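Local structure of putative uncharacterized protein (Emericella nidulans, 3PGB) at residues 250-255 with 505-510. The protein is a copper- and topaquinone-containing amine oxidase that probably oxidises primary amines to aldehydes, releasing ammonia and hydrogen peroxide. Numbering follows the deposited sequence.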
# COMPACT_ATOMS: atom_id res chain seq x y z
N SER A 250 -5.10 -14.04 -26.57
CA SER A 250 -5.93 -14.61 -25.51
C SER A 250 -5.81 -16.14 -25.33
O SER A 250 -6.64 -16.74 -24.65
CB SER A 250 -7.39 -14.24 -25.79
OG SER A 250 -7.83 -14.82 -27.01
N GLU A 251 -4.78 -16.76 -25.91
CA GLU A 251 -4.69 -18.23 -25.90
C GLU A 251 -4.58 -18.82 -24.49
O GLU A 251 -5.15 -19.87 -24.22
CB GLU A 251 -3.52 -18.72 -26.74
CG GLU A 251 -3.44 -20.25 -26.82
CD GLU A 251 -2.43 -20.75 -27.83
OE1 GLU A 251 -1.70 -21.71 -27.50
OE2 GLU A 251 -2.35 -20.19 -28.95
N THR A 252 -3.86 -18.14 -23.61
CA THR A 252 -3.69 -18.62 -22.24
C THR A 252 -5.02 -18.67 -21.45
O THR A 252 -5.05 -19.22 -20.36
CB THR A 252 -2.63 -17.81 -21.44
OG1 THR A 252 -3.14 -16.51 -21.12
CG2 THR A 252 -1.33 -17.69 -22.22
N LEU A 253 -6.09 -18.11 -22.01
CA LEU A 253 -7.46 -18.29 -21.48
C LEU A 253 -8.25 -19.42 -22.15
O LEU A 253 -9.44 -19.56 -21.89
CB LEU A 253 -8.27 -17.00 -21.65
CG LEU A 253 -7.76 -15.75 -20.93
CD1 LEU A 253 -8.76 -14.61 -21.12
CD2 LEU A 253 -7.51 -16.02 -19.45
N LEU A 254 -7.60 -20.24 -22.98
CA LEU A 254 -8.31 -21.23 -23.80
C LEU A 254 -7.80 -22.68 -23.66
O LEU A 254 -7.61 -23.36 -24.66
CB LEU A 254 -8.23 -20.80 -25.27
CG LEU A 254 -8.68 -19.37 -25.59
CD1 LEU A 254 -8.46 -19.06 -27.07
CD2 LEU A 254 -10.15 -19.14 -25.18
N PRO A 255 -7.60 -23.17 -22.42
CA PRO A 255 -7.20 -24.57 -22.25
C PRO A 255 -8.31 -25.53 -22.68
O PRO A 255 -9.48 -25.16 -22.65
CB PRO A 255 -6.96 -24.68 -20.74
CG PRO A 255 -7.81 -23.62 -20.14
CD PRO A 255 -7.83 -22.50 -21.13
N SER A 505 -0.53 -7.17 -14.57
CA SER A 505 -1.72 -7.16 -15.40
C SER A 505 -1.49 -8.16 -16.52
O SER A 505 -0.65 -9.05 -16.39
CB SER A 505 -1.98 -5.76 -15.95
OG SER A 505 -3.23 -5.71 -16.61
N GLY A 506 -2.22 -8.03 -17.62
CA GLY A 506 -2.11 -8.96 -18.73
C GLY A 506 -3.00 -10.18 -18.54
O GLY A 506 -3.92 -10.16 -17.72
N TYR A 507 -2.71 -11.23 -19.29
CA TYR A 507 -3.53 -12.44 -19.30
C TYR A 507 -3.06 -13.43 -18.27
O TYR A 507 -1.86 -13.64 -18.09
CB TYR A 507 -3.49 -13.10 -20.68
CG TYR A 507 -4.39 -12.45 -21.69
CD1 TYR A 507 -3.92 -11.47 -22.54
CD2 TYR A 507 -5.72 -12.82 -21.79
CE1 TYR A 507 -4.75 -10.87 -23.46
CE2 TYR A 507 -6.55 -12.23 -22.71
CZ TYR A 507 -6.06 -11.25 -23.54
OH TYR A 507 -6.87 -10.64 -24.47
N ILE A 508 -4.00 -14.05 -17.58
CA ILE A 508 -3.67 -15.12 -16.66
C ILE A 508 -3.38 -16.38 -17.47
O ILE A 508 -3.88 -16.53 -18.59
CB ILE A 508 -4.79 -15.36 -15.61
CG1 ILE A 508 -6.04 -15.96 -16.25
CG2 ILE A 508 -5.11 -14.07 -14.88
CD1 ILE A 508 -7.12 -16.36 -15.23
N GLN A 509 -2.56 -17.27 -16.93
CA GLN A 509 -2.42 -18.59 -17.51
C GLN A 509 -3.48 -19.47 -16.87
O GLN A 509 -3.38 -19.84 -15.70
CB GLN A 509 -1.03 -19.19 -17.32
CG GLN A 509 -0.86 -20.43 -18.17
CD GLN A 509 0.54 -20.95 -18.15
OE1 GLN A 509 0.83 -21.95 -17.49
NE2 GLN A 509 1.44 -20.28 -18.86
N SER A 510 -4.48 -19.79 -17.68
CA SER A 510 -5.72 -20.40 -17.23
C SER A 510 -5.54 -21.89 -16.94
O SER A 510 -4.47 -22.44 -17.14
CB SER A 510 -6.77 -20.19 -18.33
OG SER A 510 -8.04 -20.66 -17.94
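Ser-250, just before a 3-10 turn at 251-253, lays its CA over one face of the Tyr-507 ring, 4.1 Å from the ring centroid, a CH-pi contact displaced toward the rim. This turn, in the loop between strands 235-242 and 255-263 of a five-stranded antiparallel sheet, packs on a loop of the copper amine oxidase catalytic domain. Ser-250 OG is hydrogen-bonded to Asp-307 OD1, while Tyr-507 OH bonds to Ala-311 O and the ring meets His-459 of the second subunit edge-to-face.

Thr-252 makes both hydrogen bonds across the contact. With chi1 at 72°, OG1 sits between the backbone N and the carbonyl carbon, and it donates to Ile-508 O at 2.6 Å from 39° above the carbonyl plane. Ser-510 N donates to Thr-252 O, though the position of that oxygen, and so the exact geometry, is less certain; side chain and backbone of one threonine thus reach Ile-508 O and Ser-510 N, on either side of Gln-509.

Leu-253 divides its methyls: Leu-253 CD1 lies at the edge of the Tyr-507 ring, in its plane, 3.6 Å from Tyr-507 CD2, and Leu-253 CD2 packs 3.5 Å from Ile-508 CG1. The Ile-508 side chain also lies about 4 Å from that of the copper ligand His-698. Finally, Pro-255 sets ring atoms CG and CD each 3.7 Å from Ser-510 OG, which is hydrogen-bonded to Ser-528 O.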